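Local structure of cytochrome c2 (Rhodobacter sphaeroides, 1CXC) at residues 21-30 with 116-124; 72-83 with 103-114. The protein carries electrons through a covalently bound heme c, serving as electron donor to the oxidized bacteriochlorophyll of the photosynthetic reaction centre. All blocks are in the same frame, centred on the assembly; numbering follows the deposited sequence.

Contact 1 (21-30 with 116-124)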
loop_
_atom_site.group_PDB
_atom_site.type_symbol
_atom_site.label_atom_id
_atom_site.label_comp_id
_atom_site.label_asym_id
_atom_site.label_seq_id
_atom_site.Cartn_x
_atom_site.Cartn_y
_atom_site.Cartn_z
ATOM N N ILE A 21 1.866 -7.625 7.106
ATOM C CA ILE A 21 2.370 -6.531 7.938
ATOM C C ILE A 21 3.183 -7.172 9.063
ATOM O O ILE A 21 2.615 -7.888 9.893
ATOM C CB ILE A 21 1.249 -5.643 8.556
ATOM C CG1 ILE A 21 0.357 -5.018 7.494
ATOM C CG2 ILE A 21 1.854 -4.541 9.432
ATOM C CD1 ILE A 21 -0.870 -4.307 8.102
ATOM N N VAL A 22 4.496 -7.266 8.872
ATOM C CA VAL A 22 5.380 -7.878 9.860
ATOM C C VAL A 22 6.283 -6.790 10.421
ATOM O O VAL A 22 7.007 -6.147 9.671
ATOM C CB VAL A 22 6.224 -8.965 9.167
ATOM C CG1 VAL A 22 7.293 -9.482 10.106
ATOM C CG2 VAL A 22 5.330 -10.101 8.688
ATOM N N ASP A 23 6.434 -6.666 11.735
ATOM C CA ASP A 23 7.262 -5.579 12.224
ATOM C C ASP A 23 8.749 -5.866 12.272
ATOM O O ASP A 23 9.241 -6.850 11.730
ATOM C CB ASP A 23 6.759 -5.110 13.566
ATOM C CG ASP A 23 7.026 -6.090 14.696
ATOM O OD1 ASP A 23 7.926 -6.925 14.588
ATOM O OD2 ASP A 23 6.359 -5.957 15.719
ATOM N N ASP A 24 9.525 -4.879 12.711
ATOM C CA ASP A 24 10.957 -5.044 12.714
ATOM C C ASP A 24 11.507 -6.068 13.680
ATOM O O ASP A 24 12.658 -6.470 13.528
ATOM C CB ASP A 24 11.597 -3.699 12.950
ATOM C CG ASP A 24 11.335 -2.750 11.789
ATOM O OD1 ASP A 24 11.116 -3.237 10.682
ATOM O OD2 ASP A 24 11.344 -1.532 11.990
ATOM N N SER A 25 10.653 -6.741 14.449
ATOM C CA SER A 25 11.150 -7.761 15.360
ATOM C C SER A 25 10.743 -9.139 14.866
ATOM O O SER A 25 11.125 -10.165 15.432
ATOM C CB SER A 25 10.608 -7.527 16.762
ATOM O OG SER A 25 9.241 -7.901 16.862
ATOM N N GLY A 26 10.099 -9.172 13.701
ATOM C CA GLY A 26 9.661 -10.419 13.120
ATOM C C GLY A 26 8.257 -10.817 13.547
ATOM O O GLY A 26 7.751 -11.854 13.132
ATOM N N THR A 27 7.513 -9.941 14.216
ATOM C CA THR A 27 6.184 -10.320 14.615
ATOM C C THR A 27 5.166 -10.042 13.517
ATOM O O THR A 27 5.210 -9.013 12.851
ATOM C CB THR A 27 5.792 -9.533 15.852
ATOM O OG1 THR A 27 6.693 -9.920 16.879
ATOM C CG2 THR A 27 4.349 -9.784 16.248
ATOM N N THR A 28 4.288 -11.003 13.246
ATOM C CA THR A 28 3.261 -10.819 12.247
ATOM C C THR A 28 2.064 -10.108 12.848
ATOM O O THR A 28 1.510 -10.555 13.849
ATOM C CB THR A 28 2.759 -12.162 11.715
ATOM O OG1 THR A 28 3.815 -12.733 10.962
ATOM C CG2 THR A 28 1.521 -11.983 10.864
ATOM N N ILE A 29 1.794 -8.870 12.454
ATOM C CA ILE A 29 0.625 -8.224 12.999
ATOM C C ILE A 29 -0.600 -8.499 12.119
ATOM O O ILE A 29 -1.709 -8.720 12.596
ATOM C CB ILE A 29 0.878 -6.712 13.305
ATOM C CG1 ILE A 29 0.043 -5.813 12.435
ATOM C CG2 ILE A 29 2.355 -6.340 13.295
ATOM C CD1 ILE A 29 -1.119 -5.212 13.236
ATOM N N ALA A 30 -0.383 -8.865 10.873
ATOM C CA ALA A 30 -1.489 -9.190 10.010
ATOM C C ALA A 30 -0.977 -9.837 8.759
ATOM O O ALA A 30 0.147 -9.607 8.347
ATOM C CB ALA A 30 -2.256 -7.953 9.599
ATOM N N TYR A 116 -6.364 2.001 9.904
ATOM C CA TYR A 116 -5.848 0.807 10.553
ATOM C C TYR A 116 -4.319 0.785 10.440
ATOM O O TYR A 116 -3.597 0.593 11.414
ATOM C CB TYR A 116 -6.484 -0.410 9.860
ATOM C CG TYR A 116 -5.845 -1.756 10.170
ATOM C CD1 TYR A 116 -5.791 -2.204 11.480
ATOM C CD2 TYR A 116 -5.312 -2.511 9.149
ATOM C CE1 TYR A 116 -5.197 -3.419 11.790
ATOM C CE2 TYR A 116 -4.718 -3.719 9.445
ATOM C CZ TYR A 116 -4.663 -4.166 10.761
ATOM O OH TYR A 116 -4.048 -5.374 11.060
ATOM N N LEU A 117 -3.776 1.235 9.323
ATOM C CA LEU A 117 -2.328 1.258 9.142
ATOM C C LEU A 117 -1.683 2.329 10.002
ATOM O O LEU A 117 -0.537 2.207 10.401
ATOM C CB LEU A 117 -1.973 1.500 7.678
ATOM C CG LEU A 117 -2.417 0.436 6.694
ATOM C CD1 LEU A 117 -2.139 0.913 5.280
ATOM C CD2 LEU A 117 -1.735 -0.886 6.996
ATOM N N GLN A 118 -2.368 3.437 10.233
ATOM C CA GLN A 118 -1.832 4.457 11.099
ATOM C C GLN A 118 -1.836 3.943 12.531
ATOM O O GLN A 118 -1.251 4.555 13.425
ATOM C CB GLN A 118 -2.673 5.719 10.993
ATOM C CG GLN A 118 -2.279 6.535 9.776
ATOM C CD GLN A 118 -1.083 7.450 10.063
ATOM O OE1 GLN A 118 -0.963 8.531 9.513
ATOM N NE2 GLN A 118 -0.163 7.081 10.939
ATOM N N GLN A 119 -2.592 2.876 12.822
ATOM C CA GLN A 119 -2.587 2.340 14.168
ATOM C C GLN A 119 -1.567 1.247 14.334
ATOM O O GLN A 119 -0.820 1.240 15.286
ATOM C CB GLN A 119 -3.908 1.689 14.548
ATOM C CG GLN A 119 -5.083 2.637 14.539
ATOM C CD GLN A 119 -4.913 3.753 15.538
ATOM O OE1 GLN A 119 -4.506 3.540 16.677
ATOM N NE2 GLN A 119 -5.171 4.986 15.117
ATOM N N VAL A 120 -1.310 0.442 13.327
ATOM C CA VAL A 120 -0.389 -0.647 13.540
ATOM C C VAL A 120 0.868 -0.661 12.679
ATOM O O VAL A 120 1.705 -1.558 12.832
ATOM C CB VAL A 120 -1.123 -1.993 13.296
ATOM C CG1 VAL A 120 -2.311 -2.179 14.213
ATOM C CG2 VAL A 120 -1.561 -2.117 11.845
ATOM N N ALA A 121 0.909 0.077 11.581
ATOM C CA ALA A 121 2.058 -0.053 10.694
ATOM C C ALA A 121 2.960 1.149 10.620
ATOM O O ALA A 121 3.584 1.377 9.597
ATOM C CB ALA A 121 1.549 -0.331 9.286
ATOM N N VAL A 122 3.016 1.955 11.674
ATOM C CA VAL A 122 3.875 3.126 11.678
ATOM C C VAL A 122 5.205 2.769 12.304
ATOM O O VAL A 122 5.256 2.359 13.466
ATOM C CB VAL A 122 3.222 4.247 12.491
ATOM C CG1 VAL A 122 4.100 5.482 12.489
ATOM C CG2 VAL A 122 1.865 4.587 11.918
ATOM N N ARG A 123 6.303 3.028 11.595
ATOM C CA ARG A 123 7.609 2.698 12.128
ATOM C C ARG A 123 8.272 3.875 12.821
ATOM O O ARG A 123 7.938 5.032 12.573
ATOM C CB ARG A 123 8.537 2.193 11.029
ATOM C CG ARG A 123 9.984 2.037 11.481
ATOM C CD ARG A 123 10.664 0.925 10.693
ATOM N NE ARG A 123 10.359 1.091 9.295
ATOM C CZ ARG A 123 10.086 0.054 8.526
ATOM N NH1 ARG A 123 10.404 -1.161 8.923
ATOM N NH2 ARG A 123 9.770 0.262 7.259
ATOM N N PRO A 124 8.902 3.579 13.956
ATOM C CA PRO A 124 9.732 4.561 14.637
ATOM C C PRO A 124 11.206 4.260 14.393
ATOM O O PRO A 124 11.640 3.144 14.719
ATOM C CB PRO A 124 9.387 4.407 16.097
ATOM C CG PRO A 124 8.658 3.099 16.268
ATOM C CD PRO A 124 8.354 2.584 14.875
ATOM O OXT PRO A 124 11.901 5.149 13.895
#
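Ile21 reaches with CD1 into the angle between two side chains of the C-terminal helix, where it meets Leu117 CD2 at 3.7 Å and, more loosely, Tyr116 CE2 at 4.1 Å. Its CG1 stands anti to the carbonyl carbon and the chain runs on extended, which carries the methyl group down to the helix while CG2 stays back beside Ala121 CB. Ile21 and Tyr116 approach from opposite directions, the methyl meeting the ring obliquely. One face of that ring is lined within the helix by Val120 CG2. The phenol oxygen reaches across to the other strand, with Ala30 CB 3.5 Å from Tyr116 OH. Ile29 pushes CD1 against the branch point of Val120, and both valine methyls lie close to it as well; with chi1 at 115° the isoleucine is away from a staggered position, so the tight packing at this corner may owe something to how Ile29 was built.

Nearer the C terminus the contact turns ionic. As modelled, the guanidinium of Arg123 and the carboxylate of Asp24 are nearly coplanar, 7° apart, though Asp24 OD2 is less surely placed; Asp24 OD1 lies at the edge of the arginine group, 2.8 Å from Arg123 NH1. The NH1 to OD1 hydrogen bond of this salt bridge is weak, bent to 122° at the hydrogen. Asp24 belongs to a type I turn, Asp23 to Gly26, which Asp23 ties together: its OD1 accepts from Ser25 N, forming an Asx turn, and also from Ser25 OG and Thr27 N.

Ile29 and Ala30 together face Ile21 in a classic beta bulge. The short antiparallel pair 21-22 and 28-30 packs against the last turn of helix 107-120 and the tail after it. Tyr41 packs against Ile21 and Arg123, and helix 5-11 touches Tyr116 through Ala9.

Contact 2 (72-83 with 103-114); sequences DEEHFVQYVQDP and KLKKEADAHNIW. With HEC (heme c), chain B.
With CG anti to the backbone N (chi1 -178°), Trp114 brings its indole against Glu73 CB, which sits 3.6 Å from the centroid of the five-membered ring of Trp114, a CH-pi contact. Glu73 has the same first torsion (chi1 -175°) and, extended beyond CG, carries its carboxylate on to His111. The bond from His111 ND1 to Glu73 OE2 is short, 2.6 Å, and nearly straight, lying in the imidazole plane and meeting the carboxylate on its anti side, tilted somewhat from the carboxylate plane. A water donates to both Glu73 OE2 and His111 O.

Phe76 is held between Val80 CG1 on one face and Trp114 CE3 on the other; the two aromatic planes are inclined at 46°, neither stacked nor edge-to-face. The ring's far end, Phe76 CZ, meets Ile113 CG2 and comes within 3.6 Å of heme CMB. Val77 CB on Ala110 CB, 3.7 Å apart, fills the middle of the helix crossing. Just before helix 107-120, Leu104 N gives Val80 O, near the end of helix 73-81, a straight bond of 2.9 Å, and Lys103 reaches Asp82 in a long, weak salt bridge.

Chemically, the contact is an apolar wall beside the heme with its polar links set off from it; the carboxylate next to His111 would probably favour a protonated imidazole.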
loop_
_atom_site.group_PDB
_atom_site.type_symbol
_atom_site.label_atom_id
_atom_site.label_comp_id
_atom_site.label_asym_id
_atom_site.label_seq_id
_atom_site.Cartn_x
_atom_site.Cartn_y
_atom_site.Cartn_z
ATOM N N ASP A 72 0.680 8.885 1.654
ATOM C CA ASP A 72 -0.156 9.546 2.627
ATOM C C ASP A 72 -1.584 9.069 2.359
ATOM O O ASP A 72 -1.815 8.380 1.361
ATOM C CB ASP A 72 -0.073 11.068 2.591
ATOM C CG ASP A 72 -0.115 11.666 1.207
ATOM O OD1 ASP A 72 -0.672 11.028 0.325
ATOM O OD2 ASP A 72 -0.001 12.891 1.135
ATOM N N GLU A 73 -2.585 9.553 3.089
ATOM C CA GLU A 73 -3.929 9.070 2.879
ATOM C C GLU A 73 -4.512 9.434 1.543
ATOM O O GLU A 73 -5.075 8.597 0.845
ATOM C CB GLU A 73 -4.843 9.595 3.958
ATOM C CG GLU A 73 -6.247 9.003 3.854
ATOM C CD GLU A 73 -7.103 9.188 5.096
ATOM O OE1 GLU A 73 -6.729 9.958 5.974
ATOM O OE2 GLU A 73 -8.261 8.762 5.066
ATOM N N GLU A 74 -4.293 10.635 1.041
ATOM C CA GLU A 74 -4.925 10.935 -0.230
ATOM C C GLU A 74 -4.377 10.141 -1.385
ATOM O O GLU A 74 -5.158 9.696 -2.229
ATOM C CB GLU A 74 -4.780 12.412 -0.594
ATOM N N HIS A 75 -3.059 9.893 -1.421
ATOM C CA HIS A 75 -2.485 9.138 -2.529
ATOM C C HIS A 75 -2.792 7.656 -2.372
ATOM O O HIS A 75 -3.084 6.986 -3.343
ATOM C CB HIS A 75 -0.970 9.333 -2.623
ATOM C CG HIS A 75 -0.598 10.742 -3.101
ATOM N ND1 HIS A 75 -0.507 11.777 -2.293
ATOM C CD2 HIS A 75 -0.544 11.213 -4.386
ATOM C CE1 HIS A 75 -0.391 12.870 -3.005
ATOM N NE2 HIS A 75 -0.401 12.518 -4.266
ATOM N N PHE A 76 -2.829 7.174 -1.133
ATOM C CA PHE A 76 -3.119 5.779 -0.862
ATOM C C PHE A 76 -4.548 5.480 -1.274
ATOM O O PHE A 76 -4.774 4.508 -1.978
ATOM C CB PHE A 76 -2.961 5.532 0.640
ATOM C CG PHE A 76 -3.402 4.138 1.120
ATOM C CD1 PHE A 76 -2.509 3.081 1.079
ATOM C CD2 PHE A 76 -4.720 3.941 1.584
ATOM C CE1 PHE A 76 -2.937 1.819 1.500
ATOM C CE2 PHE A 76 -5.133 2.685 1.999
ATOM C CZ PHE A 76 -4.234 1.634 1.954
ATOM N N VAL A 77 -5.526 6.352 -1.010
ATOM C CA VAL A 77 -6.864 5.940 -1.390
ATOM C C VAL A 77 -7.135 6.045 -2.866
ATOM O O VAL A 77 -7.818 5.190 -3.416
ATOM C CB VAL A 77 -8.030 6.561 -0.581
ATOM C CG1 VAL A 77 -7.589 7.165 0.726
ATOM C CG2 VAL A 77 -8.888 7.470 -1.425
ATOM N N GLN A 78 -6.340 6.818 -3.592
ATOM C CA GLN A 78 -6.543 6.867 -5.020
ATOM C C GLN A 78 -5.865 5.653 -5.615
ATOM O O GLN A 78 -6.342 5.011 -6.534
ATOM C CB GLN A 78 -5.877 8.096 -5.612
ATOM C CG GLN A 78 -6.603 9.398 -5.309
ATOM C CD GLN A 78 -5.736 10.609 -5.642
ATOM N N TYR A 79 -4.694 5.316 -5.109
ATOM C CA TYR A 79 -3.949 4.199 -5.641
ATOM C C TYR A 79 -4.637 2.859 -5.494
ATOM O O TYR A 79 -4.738 2.124 -6.463
ATOM C CB TYR A 79 -2.587 4.153 -4.981
ATOM C CG TYR A 79 -1.821 2.884 -5.302
ATOM C CD1 TYR A 79 -1.271 2.714 -6.546
ATOM C CD2 TYR A 79 -1.694 1.906 -4.327
ATOM C CE1 TYR A 79 -0.598 1.554 -6.834
ATOM C CE2 TYR A 79 -1.008 0.751 -4.609
ATOM C CZ TYR A 79 -0.471 0.578 -5.860
ATOM O OH TYR A 79 0.213 -0.591 -6.155
ATOM N N VAL A 80 -5.069 2.482 -4.280
ATOM C CA VAL A 80 -5.712 1.177 -4.098
ATOM C C VAL A 80 -6.971 1.022 -4.932
ATOM O O VAL A 80 -7.383 -0.105 -5.186
ATOM C CB VAL A 80 -6.039 0.879 -2.617
ATOM C CG1 VAL A 80 -4.768 0.912 -1.788
ATOM C CG2 VAL A 80 -7.093 1.831 -2.059
ATOM N N GLN A 81 -7.672 2.109 -5.290
ATOM C CA GLN A 81 -8.864 1.981 -6.100
ATOM C C GLN A 81 -8.572 1.630 -7.550
ATOM O O GLN A 81 -9.406 1.076 -8.246
ATOM C CB GLN A 81 -9.676 3.249 -6.015
ATOM C CG GLN A 81 -10.290 3.395 -4.633
ATOM C CD GLN A 81 -11.196 4.612 -4.535
ATOM O OE1 GLN A 81 -12.299 4.611 -5.072
ATOM N NE2 GLN A 81 -10.745 5.703 -3.900
ATOM N N ASP A 82 -7.429 2.031 -8.076
ATOM C CA ASP A 82 -7.047 1.668 -9.437
ATOM C C ASP A 82 -5.562 1.936 -9.581
ATOM O O ASP A 82 -5.145 3.054 -9.887
ATOM C CB ASP A 82 -7.804 2.470 -10.491
ATOM C CG ASP A 82 -7.680 1.884 -11.900
ATOM O OD1 ASP A 82 -6.588 1.427 -12.274
ATOM O OD2 ASP A 82 -8.607 2.084 -12.689
ATOM N N PRO A 83 -4.731 0.936 -9.339
ATOM C CA PRO A 83 -3.306 1.156 -9.262
ATOM C C PRO A 83 -2.649 1.563 -10.568
ATOM O O PRO A 83 -1.855 2.494 -10.563
ATOM C CB PRO A 83 -2.749 -0.158 -8.755
ATOM C CG PRO A 83 -3.899 -0.911 -8.119
ATOM C CD PRO A 83 -5.163 -0.297 -8.664
ATOM N N LYS A 103 -8.092 -4.258 -7.356
ATOM C CA LYS A 103 -8.671 -2.940 -7.191
ATOM C C LYS A 103 -9.689 -2.980 -6.050
ATOM O O LYS A 103 -10.673 -3.730 -6.122
ATOM C CB LYS A 103 -9.431 -2.500 -8.435
ATOM C CG LYS A 103 -8.550 -2.255 -9.641
ATOM C CD LYS A 103 -9.429 -1.823 -10.797
ATOM C CE LYS A 103 -8.593 -1.591 -12.038
ATOM N NZ LYS A 103 -9.441 -1.157 -13.134
ATOM N N LEU A 104 -9.572 -2.060 -5.083
ATOM C CA LEU A 104 -10.507 -1.983 -3.973
ATOM C C LEU A 104 -11.688 -1.180 -4.466
ATOM O O LEU A 104 -11.532 0.002 -4.739
ATOM C CB LEU A 104 -9.847 -1.261 -2.809
ATOM C CG LEU A 104 -10.539 -1.314 -1.459
ATOM C CD1 LEU A 104 -10.655 -2.757 -1.011
ATOM C CD2 LEU A 104 -9.774 -0.503 -0.426
ATOM N N LYS A 105 -12.911 -1.729 -4.488
ATOM C CA LYS A 105 -14.026 -0.964 -5.051
ATOM C C LYS A 105 -14.628 0.065 -4.136
ATOM O O LYS A 105 -15.110 1.069 -4.625
ATOM C CB LYS A 105 -15.192 -1.830 -5.535
ATOM C CG LYS A 105 -14.892 -3.315 -5.686
ATOM C CD LYS A 105 -14.057 -3.577 -6.932
ATOM N N LYS A 106 -14.466 -0.051 -2.826
ATOM C CA LYS A 106 -15.086 0.915 -1.951
ATOM C C LYS A 106 -14.118 1.934 -1.356
ATOM O O LYS A 106 -13.214 1.586 -0.608
ATOM C CB LYS A 106 -15.798 0.186 -0.821
ATOM C CG LYS A 106 -17.296 0.052 -1.043
ATOM C CD LYS A 106 -17.874 -1.103 -0.229
ATOM N N GLU A 107 -14.440 3.223 -1.523
ATOM C CA GLU A 107 -13.639 4.309 -0.975
ATOM C C GLU A 107 -13.599 4.208 0.529
ATOM O O GLU A 107 -12.635 4.629 1.151
ATOM C CB GLU A 107 -14.270 5.646 -1.321
ATOM C CG GLU A 107 -13.443 6.848 -0.886
ATOM C CD GLU A 107 -13.627 8.062 -1.805
ATOM O OE1 GLU A 107 -13.026 8.075 -2.889
ATOM O OE2 GLU A 107 -14.544 8.851 -1.560
ATOM N N ALA A 108 -14.764 3.986 1.145
ATOM C CA ALA A 108 -14.824 3.870 2.592
ATOM C C ALA A 108 -13.849 2.830 3.095
ATOM O O ALA A 108 -13.226 2.993 4.133
ATOM C CB ALA A 108 -16.222 3.448 3.008
ATOM N N ASP A 109 -13.762 1.681 2.435
ATOM C CA ASP A 109 -12.818 0.675 2.880
ATOM C C ASP A 109 -11.389 1.200 2.757
ATOM O O ASP A 109 -10.542 0.913 3.592
ATOM C CB ASP A 109 -12.940 -0.575 2.025
ATOM C CG ASP A 109 -14.103 -1.473 2.417
ATOM O OD1 ASP A 109 -14.988 -0.975 3.100
ATOM O OD2 ASP A 109 -14.313 -2.455 1.708
ATOM N N ALA A 110 -11.092 2.001 1.715
ATOM C CA ALA A 110 -9.751 2.553 1.547
ATOM C C ALA A 110 -9.384 3.468 2.698
ATOM O O ALA A 110 -8.284 3.354 3.242
ATOM C CB ALA A 110 -9.693 3.391 0.289
ATOM N N HIS A 111 -10.304 4.328 3.132
ATOM C CA HIS A 111 -10.032 5.186 4.259
ATOM C C HIS A 111 -9.925 4.379 5.549
ATOM O O HIS A 111 -9.160 4.726 6.429
ATOM C CB HIS A 111 -11.142 6.215 4.405
ATOM C CG HIS A 111 -11.087 7.308 3.360
ATOM N ND1 HIS A 111 -10.144 8.231 3.360
ATOM C CD2 HIS A 111 -11.957 7.503 2.336
ATOM C CE1 HIS A 111 -10.395 8.989 2.333
ATOM N NE2 HIS A 111 -11.488 8.568 1.732
ATOM N N ASN A 112 -10.773 3.356 5.755
ATOM C CA ASN A 112 -10.704 2.545 6.973
ATOM C C ASN A 112 -9.391 1.799 7.078
ATOM O O ASN A 112 -8.799 1.673 8.152
ATOM C CB ASN A 112 -11.849 1.544 7.029
ATOM C CG ASN A 112 -13.212 2.209 7.177
ATOM O OD1 ASN A 112 -14.254 1.624 6.824
ATOM N ND2 ASN A 112 -13.261 3.462 7.652
ATOM N N ILE A 113 -8.943 1.236 5.974
ATOM C CA ILE A 113 -7.687 0.528 5.948
ATOM C C ILE A 113 -6.533 1.493 6.214
ATOM O O ILE A 113 -5.643 1.188 7.004
ATOM C CB ILE A 113 -7.520 -0.175 4.592
ATOM C CG1 ILE A 113 -8.448 -1.384 4.471
ATOM C CG2 ILE A 113 -6.065 -0.591 4.410
ATOM C CD1 ILE A 113 -8.416 -2.026 3.079
ATOM N N TRP A 114 -6.619 2.751 5.757
ATOM C CA TRP A 114 -5.538 3.682 6.052
ATOM C C TRP A 114 -5.524 3.985 7.548
ATOM O O TRP A 114 -4.468 4.067 8.176
ATOM C CB TRP A 114 -5.712 4.988 5.264
ATOM C CG TRP A 114 -4.538 5.960 5.528
ATOM C CD1 TRP A 114 -4.697 7.062 6.326
ATOM C CD2 TRP A 114 -3.250 5.817 5.087
ATOM N NE1 TRP A 114 -3.503 7.647 6.381
ATOM C CE2 TRP A 114 -2.612 6.918 5.671
ATOM C CE3 TRP A 114 -2.543 4.921 4.310
ATOM C CZ2 TRP A 114 -1.246 7.126 5.487
ATOM C CZ3 TRP A 114 -1.183 5.137 4.118
ATOM C CH2 TRP A 114 -0.539 6.228 4.697
HETATM FE FE HEC B . -0.909 -4.172 -2.994
HETATM C CHA HEC B . 1.973 -2.618 -3.843
HETATM C CHB HEC B . -1.612 -1.699 -0.760
HETATM C CHC HEC B . -3.910 -5.664 -2.278
HETATM C CHD HEC B . -0.093 -6.828 -4.992
HETATM N NA HEC B . -0.034 -2.489 -2.441
HETATM C C1A HEC B . 1.167 -1.984 -2.913
HETATM C C2A HEC B . 1.471 -0.706 -2.293
HETATM C C3A HEC B . 0.453 -0.428 -1.446
HETATM C C4A HEC B . -0.458 -1.557 -1.521
HETATM C CMA HEC B . 0.272 0.870 -0.670
HETATM C CAA HEC B . 2.730 0.130 -2.473
HETATM C CBA HEC B . 3.691 -0.109 -1.320
HETATM C CGA HEC B . 5.119 0.366 -1.535
HETATM O O1A HEC B . 6.024 -0.336 -1.135
HETATM O O2A HEC B . 5.310 1.331 -2.269
HETATM N NB HEC B . -2.427 -3.761 -1.806
HETATM C C1B HEC B . -2.518 -2.732 -0.880
HETATM C C2B HEC B . -3.744 -2.830 -0.107
HETATM C C3B HEC B . -4.452 -3.904 -0.578
HETATM C C4B HEC B . -3.613 -4.482 -1.623
HETATM C CMB HEC B . -4.159 -1.883 1.025
HETATM C CAB HEC B . -5.757 -4.308 -0.176
HETATM C CBB HEC B . -6.942 -3.462 -0.386
HETATM N NC HEC B . -1.815 -5.851 -3.555
HETATM C C1C HEC B . -3.072 -6.304 -3.167
HETATM C C2C HEC B . -3.339 -7.620 -3.712
HETATM C C3C HEC B . -2.270 -7.948 -4.473
HETATM C C4C HEC B . -1.324 -6.855 -4.360
HETATM C CMC HEC B . -4.487 -8.536 -3.313
HETATM C CAC HEC B . -2.082 -9.126 -5.189
HETATM C CBC HEC B . -3.021 -9.594 -6.199
HETATM N ND HEC B . 0.607 -4.629 -4.140
HETATM C C1D HEC B . 0.807 -5.779 -4.901
HETATM C C2D HEC B . 2.032 -5.694 -5.667
HETATM C C3D HEC B . 2.579 -4.487 -5.402
HETATM C C4D HEC B . 1.711 -3.844 -4.434
HETATM C CMD HEC B . 2.585 -6.745 -6.627
HETATM C CAD HEC B . 3.691 -3.819 -6.197
HETATM C CBD HEC B . 3.130 -2.777 -7.163
HETATM C CGD HEC B . 4.046 -2.442 -8.349
HETATM O O1D HEC B . 3.574 -1.817 -9.288
HETATM O O2D HEC B . 5.254 -2.486 -8.185
HETATM O O HOH W 1 -8.816 7.400 7.398
#

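Helix 107-120 serves both contacts: its first two turns cross helix 73-81 in contact 2, and its last turn, with the tail beyond, receives the bulged strand pair of contact 1. The centres are about 19 Å apart, yet the two meet where Leu117 CD1 lies 4.0 Å from Phe76 CE1, which joins their apolar sides. Contact 2 lines the heme directly, through Phe76, Tyr79 and Leu104, and Pro83 lies about 4 Å, side chain to side chain, from Met100, the predicted axial ligand. Contact 1 stands further back, with the Leu117 side chain about 5 Å from the heme and that of Ile21 about 6 Å from that of His19, the other predicted iron ligand.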